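Local coordinates for protein prophenoloxidase b (Marsupenaeus japonicus, PDB 3WKY) that probably oxidises monophenols and o-diphenols, once activated from its zymogen, with the paired copper ions of a type 3 centre, at residues 251-261 against 273-281; 419-430 against 652-660. One frame throughout, in Å; residues are numbered along the deposited sequence.

In the fold
Along the chain the two interactions come in series: 251-261 meets 273-281 before 419-430 opens towards 652-660. Interaction 1 joins two limbs of one long loop between helices 218-239 and 294-310 in the copper-containing domain, and the side chain of Phe280 lies about 11 Å from the dicopper-oxygen cluster. Interaction 2 belongs to the Ig-like domain and brings together strands 424-432 and 655-664, which lie in different sheets. The centres of interactions 1 and 2 are about 45 Å apart and their nearest atoms about 28 Å; they do not touch. One contact is local and shared with a second subunit; the other spans 222 residues and carries two glycans.

Interaction 1 of 2, residues 251-261 against 273-281; sequences WRIPVQDGYFP and SRQDSTFFQ. With EDO (1,2-ethanediol), chain M; EDO (1,2-ethanediol), chain K.
Arg274 meets 251-261 through the outer part of its side chain, while the stem, which packs with Val392 of helix 391-409 nearby, carries it there. From CB the chain sets off with CG opposite the backbone N (chi1 -176°), runs on extended and then bends at chi3 (64°), which turns the guanidinium back towards Asp257. NE passes 4.0 Å from Val255 CG1 and donates to a water that also binds Val255 O and Gln275 O. At the tip NH2 gives a nearly straight bond to Asp257 O, 2.9 Å away, lying in both the carbonyl and the guanidinium planes. NH1 forms a salt bridge with Asp390, outside the two segments, so both ends of the group are fixed, while Tyr259 N lies above one of its faces.

Along the backbone this is an irregular antiparallel pairing of two loop limbs, with isolated bridges at Val255-Thr278 and Tyr259-Arg274. At the first of these, Ser277 and Thr278 both face Val255, a G1 beta bulge. Between the two bridges Asp276 OD1 accepts Gly258 N at 2.7 Å through its anti lone pair; its OD2 forms a salt bridge to Lys373 of the second subunit.

Aromatic rings close both ends. Pro254 CB sits over the centre of the Phe279 ring, 3.9 Å from its centroid in a CH-pi contact. Phe280 lies alongside Trp251, the rings meeting obliquely with planes 39° apart; it also stacks on Phe363 of helix 356-365. At the far end Ser273 CB packs over one face of Phe260, 3.3 Å from CD2.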
loop_
_atom_site.group_PDB
_atom_site.type_symbol
_atom_site.label_atom_id
_atom_site.label_comp_id
_atom_site.label_asym_id
_atom_site.label_seq_id
_atom_site.Cartn_x
_atom_site.Cartn_y
_atom_site.Cartn_z
ATOM N N TRP A 251 -8.467 -13.788 2.527
ATOM C CA TRP A 251 -7.374 -14.506 1.887
ATOM C C TRP A 251 -6.437 -13.576 1.116
ATOM O O TRP A 251 -5.513 -14.032 0.434
ATOM C CB TRP A 251 -7.933 -15.628 1.007
ATOM C CG TRP A 251 -8.707 -16.633 1.825
ATOM C CD1 TRP A 251 -8.558 -16.885 3.164
ATOM C CD2 TRP A 251 -9.766 -17.495 1.369
ATOM N NE1 TRP A 251 -9.456 -17.852 3.561
ATOM C CE2 TRP A 251 -10.204 -18.244 2.478
ATOM C CE3 TRP A 251 -10.378 -17.706 0.127
ATOM C CZ2 TRP A 251 -11.226 -19.201 2.383
ATOM C CZ3 TRP A 251 -11.399 -18.652 0.033
ATOM C CH2 TRP A 251 -11.815 -19.382 1.157
ATOM N N ARG A 252 -6.657 -12.273 1.258
ATOM C CA ARG A 252 -5.735 -11.349 0.613
ATOM C C ARG A 252 -4.655 -10.880 1.601
ATOM O O ARG A 252 -3.699 -10.218 1.209
ATOM C CB ARG A 252 -6.491 -10.190 -0.053
ATOM C CG ARG A 252 -7.083 -10.542 -1.439
ATOM C CD ARG A 252 -8.077 -11.718 -1.412
ATOM N NE ARG A 252 -8.359 -12.271 -2.738
ATOM C CZ ARG A 252 -9.174 -11.708 -3.630
ATOM N NH1 ARG A 252 -9.780 -10.564 -3.334
ATOM N NH2 ARG A 252 -9.385 -12.277 -4.821
ATOM N N ILE A 253 -4.799 -11.274 2.862
ATOM C CA ILE A 253 -3.853 -10.971 3.940
ATOM C C ILE A 253 -2.866 -12.140 4.017
ATOM O O ILE A 253 -3.293 -13.291 4.045
ATOM C CB ILE A 253 -4.604 -10.865 5.313
ATOM C CG1 ILE A 253 -5.672 -9.769 5.283
ATOM C CG2 ILE A 253 -3.637 -10.619 6.463
ATOM C CD1 ILE A 253 -6.413 -9.586 6.617
ATOM N N PRO A 254 -1.547 -11.860 4.046
ATOM C CA PRO A 254 -0.594 -12.981 4.171
ATOM C C PRO A 254 -0.779 -13.738 5.485
ATOM O O PRO A 254 -1.205 -13.156 6.484
ATOM C CB PRO A 254 0.781 -12.297 4.145
ATOM C CG PRO A 254 0.512 -10.861 4.520
ATOM C CD PRO A 254 -0.876 -10.546 4.027
ATOM N N VAL A 255 -0.474 -15.033 5.473
ATOM C CA VAL A 255 -0.551 -15.849 6.683
ATOM C C VAL A 255 0.597 -15.430 7.576
ATOM O O VAL A 255 1.759 -15.651 7.244
ATOM C CB VAL A 255 -0.437 -17.353 6.345
ATOM C CG1 VAL A 255 -0.375 -18.198 7.630
ATOM C CG2 VAL A 255 -1.618 -17.785 5.452
ATOM N N GLN A 256 0.276 -14.801 8.700
ATOM C CA GLN A 256 1.311 -14.212 9.552
ATOM C C GLN A 256 2.317 -15.252 10.072
ATOM O O GLN A 256 3.532 -15.064 9.974
ATOM C CB GLN A 256 0.657 -13.470 10.726
ATOM C CG GLN A 256 1.623 -13.000 11.803
ATOM C CD GLN A 256 0.905 -12.274 12.940
ATOM O OE1 GLN A 256 -0.108 -11.609 12.726
ATOM N NE2 GLN A 256 1.424 -12.411 14.152
ATOM N N ASP A 257 1.819 -16.360 10.611
ATOM C CA ASP A 257 2.710 -17.336 11.236
ATOM C C ASP A 257 3.053 -18.491 10.313
ATOM O O ASP A 257 2.174 -19.275 9.926
ATOM C CB ASP A 257 2.089 -17.872 12.526
ATOM C CG ASP A 257 1.800 -16.774 13.513
ATOM O OD1 ASP A 257 2.708 -15.947 13.752
ATOM O OD2 ASP A 257 0.663 -16.718 14.019
ATOM N N GLY A 258 4.337 -18.591 9.969
ATOM C CA GLY A 258 4.807 -19.694 9.160
ATOM C C GLY A 258 4.998 -20.921 10.040
ATOM O O GLY A 258 4.624 -20.923 11.224
ATOM N N TYR A 259 5.577 -21.968 9.466
ATOM C CA TYR A 259 5.827 -23.196 10.213
ATOM C C TYR A 259 6.929 -23.980 9.514
ATOM O O TYR A 259 6.896 -24.176 8.302
ATOM C CB TYR A 259 4.539 -24.027 10.352
ATOM C CG TYR A 259 4.767 -25.322 11.110
ATOM C CD1 TYR A 259 5.226 -25.306 12.425
ATOM C CD2 TYR A 259 4.560 -26.562 10.496
ATOM C CE1 TYR A 259 5.470 -26.484 13.120
ATOM C CE2 TYR A 259 4.789 -27.748 11.190
ATOM C CZ TYR A 259 5.255 -27.701 12.492
ATOM O OH TYR A 259 5.502 -28.873 13.185
ATOM N N PHE A 260 7.926 -24.383 10.290
ATOM C CA PHE A 260 9.022 -25.193 9.792
ATOM C C PHE A 260 8.942 -26.547 10.515
ATOM O O PHE A 260 9.301 -26.656 11.686
ATOM C CB PHE A 260 10.350 -24.490 10.082
ATOM C CG PHE A 260 10.569 -23.228 9.260
ATOM C CD1 PHE A 260 9.817 -22.073 9.493
ATOM C CD2 PHE A 260 11.530 -23.205 8.257
ATOM C CE1 PHE A 260 10.025 -20.916 8.719
ATOM C CE2 PHE A 260 11.744 -22.062 7.483
ATOM C CZ PHE A 260 11.002 -20.921 7.711
ATOM N N PRO A 261 8.450 -27.575 9.819
ATOM C CA PRO A 261 8.118 -28.847 10.487
ATOM C C PRO A 261 9.316 -29.653 11.012
ATOM O O PRO A 261 9.156 -30.437 11.959
ATOM C CB PRO A 261 7.380 -29.636 9.388
ATOM C CG PRO A 261 7.873 -29.039 8.091
ATOM C CD PRO A 261 8.049 -27.561 8.400
ATOM N N SER A 273 8.755 -26.062 4.132
ATOM C CA SER A 273 8.354 -25.194 5.232
ATOM C C SER A 273 7.577 -24.011 4.660
ATOM O O SER A 273 7.430 -23.878 3.442
ATOM C CB SER A 273 9.593 -24.683 5.963
ATOM O OG SER A 273 10.356 -25.752 6.507
ATOM N N ARG A 274 7.098 -23.141 5.536
ATOM C CA ARG A 274 6.413 -21.940 5.091
ATOM C C ARG A 274 6.909 -20.788 5.939
ATOM O O ARG A 274 6.765 -20.813 7.154
ATOM C CB ARG A 274 4.893 -22.067 5.254
ATOM C CG ARG A 274 4.130 -20.845 4.690
ATOM C CD ARG A 274 2.622 -20.920 4.963
ATOM N NE ARG A 274 2.346 -20.878 6.405
ATOM C CZ ARG A 274 2.048 -21.932 7.165
ATOM N NH1 ARG A 274 1.955 -23.149 6.639
ATOM N NH2 ARG A 274 1.840 -21.763 8.468
ATOM N N GLN A 275 7.511 -19.789 5.296
ATOM C CA GLN A 275 8.010 -18.618 6.011
ATOM C C GLN A 275 6.866 -17.818 6.608
ATOM O O GLN A 275 5.738 -17.849 6.098
ATOM C CB GLN A 275 8.810 -17.720 5.055
ATOM C CG GLN A 275 10.099 -18.390 4.581
ATOM C CD GLN A 275 10.740 -17.689 3.402
ATOM O OE1 GLN A 275 11.549 -18.290 2.697
ATOM N NE2 GLN A 275 10.383 -16.419 3.177
ATOM N N ASP A 276 7.158 -17.075 7.672
ATOM C CA ASP A 276 6.202 -16.080 8.159
ATOM C C ASP A 276 5.775 -15.150 7.014
ATOM O O ASP A 276 6.563 -14.869 6.091
ATOM C CB ASP A 276 6.813 -15.221 9.272
ATOM C CG ASP A 276 7.017 -15.973 10.583
ATOM O OD1 ASP A 276 6.342 -16.990 10.864
ATOM O OD2 ASP A 276 7.855 -15.507 11.378
ATOM N N SER A 277 4.533 -14.673 7.083
ATOM C CA SER A 277 4.004 -13.702 6.116
ATOM C C SER A 277 4.021 -14.213 4.682
ATOM O O SER A 277 4.505 -13.524 3.786
ATOM C CB SER A 277 4.764 -12.369 6.202
ATOM O OG SER A 277 4.761 -11.900 7.542
ATOM N N THR A 278 3.478 -15.409 4.474
ATOM C CA THR A 278 3.363 -15.988 3.140
ATOM C C THR A 278 1.922 -15.841 2.646
ATOM O O THR A 278 0.971 -16.132 3.387
ATOM C CB THR A 278 3.779 -17.479 3.177
ATOM O OG1 THR A 278 5.178 -17.561 3.496
ATOM C CG2 THR A 278 3.528 -18.160 1.828
ATOM N N PHE A 279 1.752 -15.393 1.405
ATOM C CA PHE A 279 0.413 -15.251 0.832
ATOM C C PHE A 279 -0.193 -16.587 0.410
ATOM O O PHE A 279 0.505 -17.501 -0.042
ATOM C CB PHE A 279 0.416 -14.301 -0.379
ATOM C CG PHE A 279 0.605 -12.847 -0.016
ATOM C CD1 PHE A 279 -0.494 -12.040 0.265
ATOM C CD2 PHE A 279 1.880 -12.285 0.025
ATOM C CE1 PHE A 279 -0.329 -10.695 0.587
ATOM C CE2 PHE A 279 2.054 -10.948 0.359
ATOM C CZ PHE A 279 0.950 -10.151 0.641
ATOM N N PHE A 280 -1.513 -16.669 0.576
ATOM C CA PHE A 280 -2.366 -17.732 0.053
ATOM C C PHE A 280 -2.548 -17.395 -1.431
ATOM O O PHE A 280 -3.191 -16.394 -1.778
ATOM C CB PHE A 280 -3.684 -17.628 0.835
ATOM C CG PHE A 280 -4.710 -18.720 0.569
ATOM C CD1 PHE A 280 -4.652 -19.942 1.239
ATOM C CD2 PHE A 280 -5.809 -18.468 -0.257
ATOM C CE1 PHE A 280 -5.652 -20.918 1.042
ATOM C CE2 PHE A 280 -6.803 -19.424 -0.462
ATOM C CZ PHE A 280 -6.730 -20.657 0.198
ATOM N N GLN A 281 -1.963 -18.208 -2.313
ATOM C CA GLN A 281 -1.876 -17.839 -3.734
ATOM C C GLN A 281 -2.432 -18.899 -4.668
ATOM O O GLN A 281 -2.469 -20.078 -4.317
ATOM C CB GLN A 281 -0.420 -17.591 -4.121
ATOM C CG GLN A 281 0.243 -16.464 -3.368
ATOM C CD GLN A 281 1.742 -16.657 -3.288
ATOM O OE1 GLN A 281 2.451 -16.401 -4.265
ATOM N NE2 GLN A 281 2.232 -17.153 -2.136
HETATM C C1 EDO M . 5.276 -14.197 0.097
HETATM O O1 EDO M . 4.135 -14.988 -0.261
HETATM C C2 EDO M . 6.391 -15.085 0.648
HETATM O O2 EDO M . 6.887 -15.998 -0.345
HETATM C C1 EDO K . 8.167 -12.247 3.429
HETATM O O1 EDO K . 9.444 -11.717 3.813
HETATM C C2 EDO K . 8.279 -13.751 3.186
HETATM O O2 EDO K . 8.574 -14.447 4.412
HETATM O O HOH W 1 -2.989 -14.414 1.575
HETATM O O HOH W 2 -4.484 -14.034 -1.846
HETATM O O HOH W 3 3.015 -18.066 6.729
HETATM O O HOH W 4 5.409 -16.913 13.341
#

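Interaction 2 of 2, residues 419-430 against 652-660; sequences LSGNITVLNVTV and HPNMMLQEV. With NAG (2-acetamido-2-deoxy-beta-D-glucopyranose), chain E; NAG (2-acetamido-2-deoxy-beta-D-glucopyranose), chain I.
Met656 lies against 419-430 along a path that its torsions set. Its CG stands opposite the backbone N, and the chain folds over at chi3 (-71°), so that SD comes alongside the backbone of Asn427 and CE ends 3.3 Å from Val425 O, close to Leu426 O as well. Val425 meets the root of this side chain at an oblique angle, CG1 resting 3.6 Å from Met656 CB. Val428 instead slides past it in the opposite direction, with CG2 beside SD and CG, while its other methyl, CG1, lies 3.6 Å from Gln658 CG. Farther along, Val430 and Val660 cross nearly at right angles, CG2 against CG1.

The segments 424-430 and 655-660 run roughly parallel, with axes 19° apart and 6.5 Å at closest approach. Strand 424-432 edges a three-stranded antiparallel sheet, and 655-664 belongs to the larger mixed sheet. Side chains therefore do most of the joining within the Ig-like domain. Backbones meet where the type I turn His652-Met655 leads into its strand, and Val425 N donates to Pro653 O at 3.0 Å.

Asn654 is turned so that its CG stands between the backbone N and the carbonyl carbon (chi1 57°). Its amide thereby faces the chain just before strand 424-432, and ND2 bonds to Leu419 O, which lies close to the amide plane; Ala596 O is a second acceptor. Leu419 crosses His652 obliquely, CD1 3.5 Å from NE2, while ND1 of that ring is hydrogen-bonded to Phe648 O; Leu419 also sets CD2 against Met655 CE. Asn422 and Asn427, whose CB atoms are directed away from 652-660, each carry an N-linked GlcNAc.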
loop_
_atom_site.group_PDB
_atom_site.type_symbol
_atom_site.label_atom_id
_atom_site.label_comp_id
_atom_site.label_asym_id
_atom_site.label_seq_id
_atom_site.Cartn_x
_atom_site.Cartn_y
_atom_site.Cartn_z
ATOM N N LEU A 419 -36.467 -30.005 24.170
ATOM C CA LEU A 419 -35.491 -29.985 25.263
ATOM C C LEU A 419 -36.022 -30.661 26.533
ATOM O O LEU A 419 -35.274 -30.876 27.479
ATOM C CB LEU A 419 -35.093 -28.553 25.625
ATOM C CG LEU A 419 -34.348 -27.777 24.535
ATOM C CD1 LEU A 419 -34.135 -26.339 24.995
ATOM C CD2 LEU A 419 -33.018 -28.454 24.243
ATOM N N SER A 420 -37.310 -30.964 26.536
ATOM C CA SER A 420 -37.942 -31.515 27.737
ATOM C C SER A 420 -37.542 -32.975 27.961
ATOM O O SER A 420 -37.153 -33.683 27.037
ATOM C CB SER A 420 -39.462 -31.387 27.654
ATOM O OG SER A 420 -39.975 -32.180 26.599
ATOM N N GLY A 421 -37.621 -33.415 29.215
ATOM C CA GLY A 421 -37.248 -34.780 29.554
ATOM C C GLY A 421 -37.943 -35.244 30.826
ATOM O O GLY A 421 -38.310 -34.420 31.662
ATOM N N ASN A 422 -38.103 -36.556 30.978
ATOM C CA ASN A 422 -38.780 -37.107 32.156
ATOM C C ASN A 422 -37.867 -37.195 33.380
ATOM O O ASN A 422 -38.342 -37.262 34.517
ATOM C CB ASN A 422 -39.354 -38.495 31.836
ATOM C CG ASN A 422 -40.588 -38.433 30.950
ATOM O OD1 ASN A 422 -41.611 -37.875 31.337
ATOM N ND2 ASN A 422 -40.499 -39.016 29.764
ATOM N N ILE A 423 -36.553 -37.207 33.159
ATOM C CA ILE A 423 -35.597 -37.392 34.251
ATOM C C ILE A 423 -35.075 -36.049 34.755
ATOM O O ILE A 423 -34.765 -35.170 33.957
ATOM C CB ILE A 423 -34.423 -38.287 33.812
ATOM C CG1 ILE A 423 -34.940 -39.663 33.396
ATOM C CG2 ILE A 423 -33.409 -38.428 34.921
ATOM C CD1 ILE A 423 -35.723 -40.360 34.481
ATOM N N THR A 424 -34.995 -35.895 36.076
ATOM C CA THR A 424 -34.471 -34.691 36.716
ATOM C C THR A 424 -33.012 -34.918 37.094
ATOM O O THR A 424 -32.665 -35.965 37.634
ATOM C CB THR A 424 -35.269 -34.357 38.014
ATOM O OG1 THR A 424 -36.584 -33.904 37.671
ATOM C CG2 THR A 424 -34.571 -33.269 38.811
ATOM N N VAL A 425 -32.139 -33.959 36.799
ATOM C CA VAL A 425 -30.762 -34.071 37.262
ATOM C C VAL A 425 -30.610 -33.337 38.596
ATOM O O VAL A 425 -30.905 -32.140 38.690
ATOM C CB VAL A 425 -29.761 -33.512 36.223
ATOM C CG1 VAL A 425 -28.337 -33.596 36.757
ATOM C CG2 VAL A 425 -29.884 -34.281 34.920
ATOM N N LEU A 426 -30.150 -34.050 39.625
ATOM C CA LEU A 426 -30.131 -33.500 40.978
ATOM C C LEU A 426 -28.752 -33.053 41.431
ATOM O O LEU A 426 -28.625 -32.109 42.209
ATOM C CB LEU A 426 -30.675 -34.525 41.982
ATOM C CG LEU A 426 -32.151 -34.881 41.834
ATOM C CD1 LEU A 426 -32.541 -35.991 42.816
ATOM C CD2 LEU A 426 -32.998 -33.650 42.059
ATOM N N ASN A 427 -27.717 -33.747 40.971
ATOM C CA ASN A 427 -26.372 -33.460 41.445
ATOM C C ASN A 427 -25.307 -33.977 40.493
ATOM O O ASN A 427 -25.556 -34.875 39.682
ATOM C CB ASN A 427 -26.150 -34.085 42.819
ATOM C CG ASN A 427 -25.219 -33.267 43.688
ATOM O OD1 ASN A 427 -24.578 -32.323 43.216
ATOM N ND2 ASN A 427 -25.134 -33.629 44.967
ATOM N N VAL A 428 -24.115 -33.406 40.604
ATOM C CA VAL A 428 -22.994 -33.805 39.774
ATOM C C VAL A 428 -21.756 -33.663 40.633
ATOM O O VAL A 428 -21.599 -32.659 41.333
ATOM C CB VAL A 428 -22.817 -32.876 38.544
ATOM C CG1 VAL A 428 -21.669 -33.366 37.686
ATOM C CG2 VAL A 428 -24.090 -32.786 37.709
ATOM N N THR A 429 -20.894 -34.674 40.628
ATOM C CA THR A 429 -19.609 -34.579 41.309
ATOM C C THR A 429 -18.533 -35.251 40.468
ATOM O O THR A 429 -18.793 -36.257 39.811
ATOM C CB THR A 429 -19.644 -35.212 42.720
ATOM O OG1 THR A 429 -18.357 -35.084 43.334
ATOM C CG2 THR A 429 -20.004 -36.679 42.640
ATOM N N VAL A 430 -17.332 -34.686 40.495
ATOM C CA VAL A 430 -16.216 -35.208 39.733
ATOM C C VAL A 430 -15.086 -35.501 40.712
ATOM O O VAL A 430 -14.809 -34.692 41.607
ATOM C CB VAL A 430 -15.770 -34.183 38.659
ATOM C CG1 VAL A 430 -14.472 -34.610 38.002
ATOM C CG2 VAL A 430 -16.866 -34.014 37.616
ATOM N N HIS A 652 -34.540 -25.847 32.609
ATOM C CA HIS A 652 -34.767 -27.273 32.346
ATOM C C HIS A 652 -34.305 -28.183 33.482
ATOM O O HIS A 652 -33.115 -28.266 33.774
ATOM C CB HIS A 652 -34.087 -27.664 31.025
ATOM C CG HIS A 652 -34.515 -26.818 29.868
ATOM N ND1 HIS A 652 -33.770 -25.750 29.408
ATOM C CD2 HIS A 652 -35.634 -26.850 29.104
ATOM C CE1 HIS A 652 -34.404 -25.176 28.403
ATOM N NE2 HIS A 652 -35.540 -25.822 28.200
ATOM N N PRO A 653 -35.258 -28.867 34.142
ATOM C CA PRO A 653 -34.904 -29.740 35.266
ATOM C C PRO A 653 -34.010 -30.907 34.851
ATOM O O PRO A 653 -33.320 -31.458 35.717
ATOM C CB PRO A 653 -36.266 -30.269 35.751
ATOM C CG PRO A 653 -37.268 -29.285 35.239
ATOM C CD PRO A 653 -36.717 -28.796 33.930
ATOM N N ASN A 654 -34.022 -31.271 33.566
ATOM C CA ASN A 654 -33.150 -32.339 33.067
ATOM C C ASN A 654 -31.756 -31.847 32.672
ATOM O O ASN A 654 -30.979 -32.593 32.068
ATOM C CB ASN A 654 -33.788 -33.099 31.900
ATOM C CG ASN A 654 -34.160 -32.194 30.738
ATOM O OD1 ASN A 654 -34.518 -31.024 30.927
ATOM N ND2 ASN A 654 -34.088 -32.735 29.524
ATOM N N MET A 655 -31.443 -30.603 33.018
ATOM C CA MET A 655 -30.098 -30.084 32.802
ATOM C C MET A 655 -29.520 -29.545 34.092
ATOM O O MET A 655 -30.236 -28.936 34.902
ATOM C CB MET A 655 -30.099 -28.958 31.766
ATOM C CG MET A 655 -30.706 -29.280 30.421
ATOM S SD MET A 655 -30.582 -27.753 29.428
ATOM C CE MET A 655 -31.581 -28.186 28.008
ATOM N N MET A 656 -28.223 -29.755 34.284
ATOM C CA MET A 656 -27.520 -29.165 35.423
ATOM C C MET A 656 -26.153 -28.645 34.995
ATOM O O MET A 656 -25.467 -29.272 34.187
ATOM C CB MET A 656 -27.373 -30.173 36.571
ATOM C CG MET A 656 -26.565 -29.657 37.765
ATOM S SD MET A 656 -26.968 -30.538 39.310
ATOM C CE MET A 656 -28.622 -29.913 39.636
ATOM N N LEU A 657 -25.764 -27.496 35.537
ATOM C CA LEU A 657 -24.461 -26.915 35.217
ATOM C C LEU A 657 -23.500 -27.057 36.388
ATOM O O LEU A 657 -23.644 -26.395 37.417
ATOM C CB LEU A 657 -24.606 -25.442 34.840
ATOM C CG LEU A 657 -23.314 -24.753 34.400
ATOM C CD1 LEU A 657 -22.860 -25.321 33.051
ATOM C CD2 LEU A 657 -23.493 -23.230 34.340
ATOM N N GLN A 658 -22.525 -27.940 36.226
ATOM C CA GLN A 658 -21.504 -28.168 37.236
ATOM C C GLN A 658 -20.251 -27.371 36.833
ATOM O O GLN A 658 -20.201 -26.783 35.745
ATOM C CB GLN A 658 -21.286 -29.695 37.390
ATOM C CG GLN A 658 -19.903 -30.216 37.790
ATOM C CD GLN A 658 -19.674 -30.344 39.281
ATOM O OE1 GLN A 658 -20.379 -29.743 40.096
ATOM N NE2 GLN A 658 -18.664 -31.135 39.648
ATOM N N GLU A 659 -19.257 -27.346 37.708
ATOM C CA GLU A 659 -18.041 -26.599 37.469
ATOM C C GLU A 659 -16.861 -27.421 37.975
ATOM O O GLU A 659 -16.938 -28.021 39.051
ATOM C CB GLU A 659 -18.142 -25.283 38.235
ATOM C CG GLU A 659 -17.327 -24.161 37.690
ATOM C CD GLU A 659 -17.679 -22.822 38.336
ATOM O OE1 GLU A 659 -17.031 -22.458 39.339
ATOM O OE2 GLU A 659 -18.600 -22.134 37.836
ATOM N N VAL A 660 -15.783 -27.487 37.198
ATOM C CA VAL A 660 -14.560 -28.137 37.667
ATOM C C VAL A 660 -13.375 -27.198 37.508
ATOM O O VAL A 660 -13.435 -26.236 36.731
ATOM C CB VAL A 660 -14.270 -29.474 36.935
ATOM C CG1 VAL A 660 -15.462 -30.416 37.060
ATOM C CG2 VAL A 660 -13.909 -29.240 35.472
HETATM C C1 NAG E . -41.798 -39.051 29.133
HETATM C C2 NAG E . -41.912 -38.094 27.933
HETATM C C3 NAG E . -42.788 -38.566 26.765
HETATM C C4 NAG E . -43.035 -40.068 26.715
HETATM C C5 NAG E . -43.326 -40.569 28.113
HETATM C C6 NAG E . -43.715 -42.044 28.094
HETATM C C7 NAG E . -41.709 -35.781 28.752
HETATM C C8 NAG E . -42.110 -35.078 30.016
HETATM N N2 NAG E . -42.459 -36.822 28.387
HETATM O O3 NAG E . -42.177 -38.173 25.555
HETATM O O4 NAG E . -44.132 -40.354 25.876
HETATM O O5 NAG E . -42.148 -40.394 28.857
HETATM O O6 NAG E . -42.708 -42.783 27.436
HETATM O O7 NAG E . -40.736 -35.376 28.115
HETATM C C1 NAG I . -24.138 -32.839 45.648
HETATM C C2 NAG I . -24.916 -32.324 46.854
HETATM C C3 NAG I . -24.021 -31.448 47.723
HETATM C C4 NAG I . -22.664 -32.098 47.987
HETATM C C5 NAG I . -22.071 -32.797 46.764
HETATM C C6 NAG I . -20.866 -33.629 47.199
HETATM C C7 NAG I . -27.302 -32.158 46.474
HETATM C C8 NAG I . -28.473 -31.310 46.068
HETATM N N2 NAG I . -26.098 -31.593 46.427
HETATM O O3 NAG I . -24.665 -31.222 48.958
HETATM O O4 NAG I . -21.750 -31.109 48.406
HETATM O O5 NAG I . -23.034 -33.598 46.104
HETATM O O6 NAG I . -21.112 -35.015 47.086
HETATM O O7 NAG I . -27.467 -33.326 46.825
HETATM O O HOH W 5 -37.732 -31.242 31.378
#